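Local coordinates for protein alanine racemase, biosynthetic (Pseudomonas aeruginosa PAO1, PDB 6A2F) that belongs to the alanine racemase family, joining an N-terminal TIM-barrel domain, which carries covalently bound pyridoxal phosphate, to a C-terminal domain rich in beta strands, at residues A[120-125]-A[184-189]; A[177-182]-A[203-208]. One frame throughout, in Å; residues are numbered along the deposited sequence.

How the interactions relate
Followed from the N terminus, the chain meets the four segments in the order 120-125, 177-182, 184-189 and 203-208, so the two contacts cross instead of nesting. Interaction 1 closes a loop of 58 residues, bringing strand 118-123 together with the approach to strand 189-190. Before that approach is reached, helix 169-179 has ended, and its last turn opens interaction 2, which closes over 20 residues on the loop before strand 207-208. The two meet at Arg189, whose N lies 2.7 Å from Asp206 OD2, a probable hydrogen bond. Together they illustrate how a barrel wall is joined both between strands and between the end of helix 169-179 and the loop leading into strand 207-208, one strand beyond 189-190.

Interaction 1 of 2, residues A[120-125]-A[184-189]; sequences VWLKLD and LDFDQR
Trp121 NE1 is hydrogen-bonded to Asp97 OD2, which holds one end of the indole while its six-membered ring meets Gln188. What crosses between the segments is carbon against carbon. The ring receives the first side-chain carbon of Gln188 at an oblique angle: Trp121 CH2 lies 3.5 Å from Gln188 CB, and the neighbouring CZ2 and CZ3 follow at about 4.0 Å from the same CB. A bend at chi2 (-76°) carries the Gln188 amide off from the indole, so although the two planes differ by just 24°, the pair does not stack. Further along, the edge of the indole, at Trp121 CZ3, faces the carbonyl carbon Arg189 C, 4.3 Å away and near the ring plane.

Leu122 departs from the opposite face of the strand. Its CD1 comes to the edge of the Phe186 ring, 4.5 Å from CE1, a loose apolar touch that Leu138 of helix 135-145 completes by packing on both residues. Between Phe186 and Gln188 in sequence, Asp187 OD2 is gripped by a salt bridge to Arg146 NH2 and a hydrogen bond from Leu154 N. Neither main chain approaches closely: the CA atoms of Trp121 and Gln188 stay 8.2 Å apart, because strand 151-157 runs between strands 118-123 and 189-190, and Asn155 touches both Trp121 and Gln188. Side chains from strand 118-123 and from the lead-in to strand 189-190 thus meet across the intervening strand 151-157, as in the wall of a TIM barrel, here the N-terminal domain of an alanine racemase.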
ATOM      1  N   VAL A 120      -6.681  32.595   1.058  1.00 12.11           N
ATOM      2  CA  VAL A 120      -5.500  32.185   1.803  1.00 11.93           C
ATOM      3  C   VAL A 120      -5.923  31.729   3.199  1.00 11.90           C
ATOM      4  O   VAL A 120      -6.606  32.461   3.921  1.00 11.87           O
ATOM      5  CB  VAL A 120      -4.469  33.335   1.902  1.00 11.94           C
ATOM      6  CG1 VAL A 120      -3.303  32.944   2.799  1.00 11.95           C
ATOM      7  CG2 VAL A 120      -3.959  33.728   0.520  1.00 11.93           C
ATOM      8  N   TRP A 121      -5.529  30.508   3.554  1.00 11.75           N
ATOM      9  CA  TRP A 121      -5.763  29.954   4.883  1.00 11.67           C
ATOM     10  C   TRP A 121      -4.430  29.885   5.617  1.00 11.87           C
ATOM     11  O   TRP A 121      -3.516  29.165   5.199  1.00 11.85           O
ATOM     12  CB  TRP A 121      -6.369  28.549   4.787  1.00 11.48           C
ATOM     13  CG  TRP A 121      -7.721  28.489   4.125  1.00 11.32           C
ATOM     14  CD1 TRP A 121      -7.994  28.644   2.794  1.00 11.19           C
ATOM     15  CD2 TRP A 121      -8.981  28.241   4.768  1.00 11.22           C
ATOM     16  NE1 TRP A 121      -9.345  28.516   2.568  1.00 11.13           N
ATOM     17  CE2 TRP A 121      -9.975  28.263   3.759  1.00 11.20           C
ATOM     18  CE3 TRP A 121      -9.369  28.003   6.095  1.00 11.15           C
ATOM     19  CZ2 TRP A 121     -11.335  28.063   4.040  1.00 11.15           C
ATOM     20  CZ3 TRP A 121     -10.726  27.804   6.373  1.00 11.07           C
ATOM     21  CH2 TRP A 121     -11.687  27.829   5.348  1.00 11.10           C
ATOM     22  N   LEU A 122      -4.316  30.654   6.695  1.00 11.99           N
ATOM     23  CA  LEU A 122      -3.125  30.643   7.529  1.00 12.05           C
ATOM     24  C   LEU A 122      -3.241  29.495   8.508  1.00 12.23           C
ATOM     25  O   LEU A 122      -4.254  29.363   9.201  1.00 12.28           O
ATOM     26  CB  LEU A 122      -2.974  31.968   8.293  1.00 12.03           C
ATOM     27  CG  LEU A 122      -2.559  33.230   7.536  1.00 11.98           C
ATOM     28  CD1 LEU A 122      -2.660  34.447   8.442  1.00 12.05           C
ATOM     29  CD2 LEU A 122      -1.146  33.092   6.989  1.00 12.05           C
ATOM     30  N   LYS A 123      -2.207  28.663   8.562  1.00 12.51           N
ATOM     31  CA  LYS A 123      -2.239  27.487   9.417  1.00 12.76           C
ATOM     32  C   LYS A 123      -1.576  27.722  10.758  1.00 12.90           C
ATOM     33  O   LYS A 123      -0.387  28.030  10.839  1.00 12.81           O
ATOM     34  CB  LYS A 123      -1.626  26.267   8.724  1.00 12.90           C
ATOM     35  CG  LYS A 123      -1.798  24.977   9.521  1.00 12.96           C
ATOM     36  CD  LYS A 123      -1.347  23.752   8.750  1.00 13.13           C
ATOM     37  CE  LYS A 123      -2.282  23.443   7.593  1.00 13.36           C
ATOM     38  NZ  LYS A 123      -1.821  22.234   6.860  1.00 13.78           N
ATOM     39  N   LEU A 124      -2.369  27.566  11.808  1.00 13.35           N
ATOM     40  CA  LEU A 124      -1.875  27.583  13.170  1.00 13.91           C
ATOM     41  C   LEU A 124      -1.421  26.189  13.577  1.00 14.56           C
ATOM     42  O   LEU A 124      -2.147  25.205  13.392  1.00 14.29           O
ATOM     43  CB  LEU A 124      -2.978  28.063  14.120  1.00 13.72           C
ATOM     44  CG  LEU A 124      -2.741  27.930  15.626  1.00 13.56           C
ATOM     45  CD1 LEU A 124      -1.695  28.926  16.110  1.00 13.55           C
ATOM     46  CD2 LEU A 124      -4.051  28.105  16.373  1.00 13.52           C
ATOM     47  N   ASP A 125      -0.270  26.120  14.228  1.00 15.71           N
ATOM     48  CA  ASP A 125       0.180  24.871  14.792  1.00 16.81           C
ATOM     49  C   ASP A 125      -0.298  25.015  16.230  1.00 17.38           C
ATOM     50  O   ASP A 125       0.235  25.814  16.986  1.00 17.51           O
ATOM     51  CB  ASP A 125       1.698  24.755  14.743  1.00 17.30           C
ATOM     52  CG  ASP A 125       2.218  23.560  15.521  1.00 17.81           C
ATOM     53  OD1 ASP A 125       1.418  22.700  15.914  1.00 18.17           O
ATOM     54  OD2 ASP A 125       3.437  23.485  15.739  1.00 18.18           O
ATOM     55  N   LEU A 184      -8.729  38.492  15.728  1.00 20.97           N
ATOM     56  CA  LEU A 184      -8.280  38.890  14.391  1.00 20.21           C
ATOM     57  C   LEU A 184      -9.369  38.697  13.343  1.00 19.65           C
ATOM     58  O   LEU A 184     -10.186  37.779  13.445  1.00 19.62           O
ATOM     59  CB  LEU A 184      -7.038  38.096  13.972  1.00 20.00           C
ATOM     60  CG  LEU A 184      -5.763  38.171  14.816  1.00 19.89           C
ATOM     61  CD1 LEU A 184      -4.797  37.074  14.386  1.00 19.73           C
ATOM     62  CD2 LEU A 184      -5.113  39.545  14.727  1.00 19.41           C
ATOM     63  N   ASP A 185      -9.352  39.556  12.328  1.00 19.25           N
ATOM     64  CA  ASP A 185     -10.332  39.516  11.246  1.00 18.98           C
ATOM     65  C   ASP A 185     -10.061  38.358  10.284  1.00 18.49           C
ATOM     66  O   ASP A 185      -9.127  38.403   9.474  1.00 18.27           O
ATOM     67  CB  ASP A 185     -10.349  40.853  10.495  1.00 19.49           C
ATOM     68  CG  ASP A 185     -11.526  40.985   9.527  1.00 20.00           C
ATOM     69  OD1 ASP A 185     -12.148  39.964   9.149  1.00 20.07           O
ATOM     70  OD2 ASP A 185     -11.823  42.133   9.132  1.00 20.54           O
ATOM     71  N   PHE A 186     -10.892  37.325  10.387  1.00 17.83           N
ATOM     72  CA  PHE A 186     -10.829  36.160   9.513  1.00 17.08           C
ATOM     73  C   PHE A 186     -12.152  35.988   8.774  1.00 16.85           C
ATOM     74  O   PHE A 186     -13.225  36.134   9.362  1.00 16.43           O
ATOM     75  CB  PHE A 186     -10.543  34.895  10.327  1.00 16.79           C
ATOM     76  CG  PHE A 186      -9.108  34.737  10.741  1.00 16.57           C
ATOM     77  CD1 PHE A 186      -8.101  34.607   9.789  1.00 16.42           C
ATOM     78  CD2 PHE A 186      -8.763  34.684  12.088  1.00 16.47           C
ATOM     79  CE1 PHE A 186      -6.774  34.444  10.171  1.00 16.36           C
ATOM     80  CE2 PHE A 186      -7.439  34.520  12.476  1.00 16.35           C
ATOM     81  CZ  PHE A 186      -6.443  34.396  11.517  1.00 16.25           C
ATOM     82  N   ASP A 187     -12.072  35.665   7.487  1.00 16.85           N
ATOM     83  CA  ASP A 187     -13.265  35.417   6.687  1.00 16.83           C
ATOM     84  C   ASP A 187     -13.853  34.044   6.984  1.00 16.66           C
ATOM     85  O   ASP A 187     -15.071  33.886   7.032  1.00 16.63           O
ATOM     86  CB  ASP A 187     -12.949  35.551   5.197  1.00 17.04           C
ATOM     87  CG  ASP A 187     -12.553  36.958   4.817  1.00 17.29           C
ATOM     88  OD1 ASP A 187     -13.432  37.843   4.838  1.00 17.79           O
ATOM     89  OD2 ASP A 187     -11.366  37.185   4.505  1.00 17.28           O
ATOM     90  N   GLN A 188     -12.979  33.058   7.175  1.00 16.61           N
ATOM     91  CA  GLN A 188     -13.389  31.684   7.462  1.00 16.44           C
ATOM     92  C   GLN A 188     -12.472  31.053   8.500  1.00 16.66           C
ATOM     93  O   GLN A 188     -11.269  31.325   8.535  1.00 16.15           O
ATOM     94  CB  GLN A 188     -13.380  30.810   6.196  1.00 16.08           C
ATOM     95  CG  GLN A 188     -14.003  31.414   4.946  1.00 16.06           C
ATOM     96  CD  GLN A 188     -15.526  31.422   4.942  1.00 15.93           C
ATOM     97  OE1 GLN A 188     -16.133  31.972   4.035  1.00 16.03           O
ATOM     98  NE2 GLN A 188     -16.145  30.810   5.941  1.00 15.80           N
ATOM     99  N   ARG A 189     -13.053  30.205   9.340  1.00 17.21           N
ATOM    100  CA  ARG A 189     -12.300  29.476  10.348  1.00 17.86           C
ATOM    101  C   ARG A 189     -12.605  28.001  10.189  1.00 17.40           C
ATOM    102  O   ARG A 189     -13.765  27.618  10.018  1.00 17.62           O
ATOM    103  CB  ARG A 189     -12.667  29.936  11.760  1.00 19.18           C
ATOM    104  CG  ARG A 189     -12.752  31.442  11.946  1.00 20.75           C
ATOM    105  CD  ARG A 189     -13.366  31.780  13.294  1.00 22.42           C
ATOM    106  NE  ARG A 189     -14.524  32.662  13.151  1.00 24.05           N
ATOM    107  CZ  ARG A 189     -15.791  32.299  13.351  1.00 24.99           C
ATOM    108  NH1 ARG A 189     -16.098  31.055  13.719  1.00 25.23           N
ATOM    109  NH2 ARG A 189     -16.763  33.191  13.189  1.00 25.93           N
TER

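Interaction 2 of 2, residues A[177-182]-A[203-208]; sequences SFLGLL and AHMDWL
Met205 projects from the loop before strand 207-208 toward the last turn of helix 169-179, and every atom past its CB touches something there. CB itself packs beside Arg189 of strand 189-190. CG comes next, 3.9 Å from Phe178 CE1, near one corner of the ring. At this point the chain bends (chi2 -66°), which lays the sulfur alongside the phenyl group: Met205 SD is 4.9 Å from the Phe178 ring centroid and 64° off the ring normal, an oblique Met-aromatic contact.

Phe178 lies on the helix of a beta-alpha-beta unit of the TIM barrel, in which helix 169-179 links the neighbouring parallel strands 151-157 and 189-190; at its end the chain reverses in a type I turn that starts at the last helical residue, Leu179, and ends at Leu182. That turn supplies Leu182, whose CD1 meets Met205 SD tip to tip at 4.2 Å. The CG-SD bond is extended, CE anti to CB, and the methyl CE settles 3.6 Å from both CD1 and CE1 of Phe178. The more exposed Leu179 runs obliquely across the methionine, its CD2 3.9 Å from Met205 CE, while Phe178 and Leu182 also pack on Leu156 of strand 151-157.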
ATOM      1  N   SER A 177      -5.878  27.571  22.014  1.00 22.54           N
ATOM      2  CA  SER A 177      -4.904  28.207  21.130  1.00 22.07           C
ATOM      3  C   SER A 177      -5.597  28.836  19.918  1.00 21.79           C
ATOM      4  O   SER A 177      -5.356  30.000  19.594  1.00 21.60           O
ATOM      5  CB  SER A 177      -3.854  27.192  20.676  1.00 22.06           C
ATOM      6  OG  SER A 177      -2.996  27.746  19.692  1.00 22.38           O
ATOM      7  N   PHE A 178      -6.461  28.055  19.270  1.00 21.56           N
ATOM      8  CA  PHE A 178      -7.255  28.497  18.126  1.00 21.39           C
ATOM      9  C   PHE A 178      -8.120  29.703  18.491  1.00 21.61           C
ATOM     10  O   PHE A 178      -8.072  30.727  17.808  1.00 21.82           O
ATOM     11  CB  PHE A 178      -8.126  27.337  17.611  1.00 21.20           C
ATOM     12  CG  PHE A 178      -8.774  27.592  16.272  1.00 21.06           C
ATOM     13  CD1 PHE A 178      -9.958  28.324  16.175  1.00 20.93           C
ATOM     14  CD2 PHE A 178      -8.215  27.076  15.106  1.00 20.92           C
ATOM     15  CE1 PHE A 178     -10.558  28.554  14.945  1.00 20.72           C
ATOM     16  CE2 PHE A 178      -8.812  27.297  13.873  1.00 20.92           C
ATOM     17  CZ  PHE A 178      -9.986  28.035  13.792  1.00 20.98           C
ATOM     18  N   LEU A 179      -8.890  29.576  19.574  1.00 21.76           N
ATOM     19  CA  LEU A 179      -9.808  30.628  20.026  1.00 21.84           C
ATOM     20  C   LEU A 179      -9.094  31.924  20.414  1.00 22.04           C
ATOM     21  O   LEU A 179      -9.662  33.012  20.289  1.00 22.11           O
ATOM     22  CB  LEU A 179     -10.663  30.136  21.199  1.00 21.88           C
ATOM     23  CG  LEU A 179     -11.733  29.066  20.940  1.00 22.09           C
ATOM     24  CD1 LEU A 179     -12.171  28.438  22.255  1.00 21.87           C
ATOM     25  CD2 LEU A 179     -12.933  29.621  20.183  1.00 21.93           C
ATOM     26  N   GLY A 180      -7.851  31.802  20.876  1.00 21.88           N
ATOM     27  CA  GLY A 180      -7.049  32.960  21.259  1.00 22.09           C
ATOM     28  C   GLY A 180      -6.634  33.846  20.093  1.00 22.74           C
ATOM     29  O   GLY A 180      -5.977  34.870  20.290  1.00 23.25           O
ATOM     30  N   LEU A 181      -7.011  33.454  18.878  1.00 22.62           N
ATOM     31  CA  LEU A 181      -6.703  34.243  17.691  1.00 22.86           C
ATOM     32  C   LEU A 181      -7.941  34.883  17.066  1.00 22.83           C
ATOM     33  O   LEU A 181      -7.831  35.642  16.103  1.00 22.73           O
ATOM     34  CB  LEU A 181      -5.969  33.393  16.647  1.00 22.96           C
ATOM     35  CG  LEU A 181      -4.553  32.896  16.948  1.00 22.85           C
ATOM     36  CD1 LEU A 181      -4.146  31.877  15.897  1.00 22.77           C
ATOM     37  CD2 LEU A 181      -3.548  34.037  17.011  1.00 22.48           C
ATOM     38  N   LEU A 182      -9.113  34.596  17.628  1.00 22.96           N
ATOM     39  CA  LEU A 182     -10.374  35.015  17.016  1.00 23.08           C
ATOM     40  C   LEU A 182     -10.737  36.489  17.254  1.00 23.13           C
ATOM     41  O   LEU A 182     -11.829  36.941  16.894  1.00 23.26           O
ATOM     42  CB  LEU A 182     -11.515  34.059  17.399  1.00 23.45           C
ATOM     43  CG  LEU A 182     -11.361  32.573  16.998  1.00 23.40           C
ATOM     44  CD1 LEU A 182     -12.697  31.844  17.089  1.00 23.13           C
ATOM     45  CD2 LEU A 182     -10.762  32.396  15.606  1.00 23.20           C
ATOM     46  N   ALA A 203     -15.504  23.150  17.823  1.00 16.64           N
ATOM     47  CA  ALA A 203     -14.490  23.175  16.773  1.00 16.13           C
ATOM     48  C   ALA A 203     -15.086  23.351  15.380  1.00 15.66           C
ATOM     49  O   ALA A 203     -14.343  23.478  14.405  1.00 15.42           O
ATOM     50  CB  ALA A 203     -13.648  21.906  16.826  1.00 16.35           C
ATOM     51  N   HIS A 204     -16.416  23.354  15.293  1.00 15.13           N
ATOM     52  CA  HIS A 204     -17.114  23.391  14.004  1.00 14.69           C
ATOM     53  C   HIS A 204     -16.794  24.630  13.168  1.00 14.60           C
ATOM     54  O   HIS A 204     -16.637  24.527  11.948  1.00 14.61           O
ATOM     55  CB  HIS A 204     -18.633  23.231  14.177  1.00 14.46           C
ATOM     56  CG  HIS A 204     -19.058  21.849  14.577  1.00 14.46           C
ATOM     57  ND1 HIS A 204     -20.356  21.542  14.930  1.00 14.45           N
ATOM     58  CD2 HIS A 204     -18.356  20.696  14.696  1.00 14.33           C
ATOM     59  CE1 HIS A 204     -20.438  20.259  15.230  1.00 14.28           C
ATOM     60  NE2 HIS A 204     -19.239  19.724  15.098  1.00 14.37           N
ATOM     61  N   MET A 205     -16.704  25.789  13.824  1.00 14.35           N
ATOM     62  CA  MET A 205     -16.339  27.051  13.162  1.00 14.09           C
ATOM     63  C   MET A 205     -17.137  27.301  11.869  1.00 13.88           C
ATOM     64  O   MET A 205     -18.361  27.227  11.888  1.00 13.88           O
ATOM     65  CB  MET A 205     -14.823  27.119  12.932  1.00 14.22           C
ATOM     66  CG  MET A 205     -13.989  26.973  14.201  1.00 14.30           C
ATOM     67  SD  MET A 205     -14.220  28.359  15.335  1.00 14.57           S
ATOM     68  CE  MET A 205     -13.491  27.697  16.829  1.00 14.52           C
ATOM     69  N   ASP A 206     -16.460  27.587  10.756  1.00 13.46           N
ATOM     70  CA  ASP A 206     -17.156  27.916   9.501  1.00 13.01           C
ATOM     71  C   ASP A 206     -17.149  26.780   8.476  1.00 12.70           C
ATOM     72  O   ASP A 206     -18.151  26.550   7.797  1.00 12.56           O
ATOM     73  CB  ASP A 206     -16.573  29.183   8.868  1.00 13.03           C
ATOM     74  CG  ASP A 206     -16.620  30.378   9.796  1.00 13.08           C
ATOM     75  OD1 ASP A 206     -17.715  30.710  10.303  1.00 13.27           O
ATOM     76  OD2 ASP A 206     -15.559  30.989  10.017  1.00 13.03           O
ATOM     77  N   TRP A 207     -16.015  26.088   8.361  1.00 12.27           N
ATOM     78  CA  TRP A 207     -15.859  24.985   7.416  1.00 11.95           C
ATOM     79  C   TRP A 207     -15.388  23.718   8.124  1.00 11.83           C
ATOM     80  O   TRP A 207     -14.302  23.684   8.705  1.00 11.86           O
ATOM     81  CB  TRP A 207     -14.891  25.352   6.278  1.00 11.67           C
ATOM     82  CG  TRP A 207     -15.477  26.273   5.243  1.00 11.54           C
ATOM     83  CD1 TRP A 207     -15.668  27.619   5.359  1.00 11.50           C
ATOM     84  CD2 TRP A 207     -15.938  25.917   3.930  1.00 11.46           C
ATOM     85  NE1 TRP A 207     -16.229  28.124   4.208  1.00 11.35           N
ATOM     86  CE2 TRP A 207     -16.406  27.103   3.314  1.00 11.36           C
ATOM     87  CE3 TRP A 207     -16.010  24.710   3.219  1.00 11.37           C
ATOM     88  CZ2 TRP A 207     -16.936  27.121   2.018  1.00 11.26           C
ATOM     89  CZ3 TRP A 207     -16.542  24.729   1.930  1.00 11.45           C
ATOM     90  CH2 TRP A 207     -16.993  25.933   1.342  1.00 11.25           C
ATOM     91  N   LEU A 208     -16.224  22.685   8.077  1.00 11.61           N
ATOM     92  CA  LEU A 208     -15.856  21.360   8.552  1.00 11.45           C
ATOM     93  C   LEU A 208     -14.918  20.706   7.545  1.00 11.41           C
ATOM     94  O   LEU A 208     -14.948  21.039   6.360  1.00 11.58           O
ATOM     95  CB  LEU A 208     -17.108  20.495   8.721  1.00 11.50           C
ATOM     96  CG  LEU A 208     -18.302  21.068   9.500  1.00 11.51           C
ATOM     97  CD1 LEU A 208     -19.494  20.133   9.374  1.00 11.48           C
ATOM     98  CD2 LEU A 208     -17.966  21.328  10.965  1.00 11.35           C
TER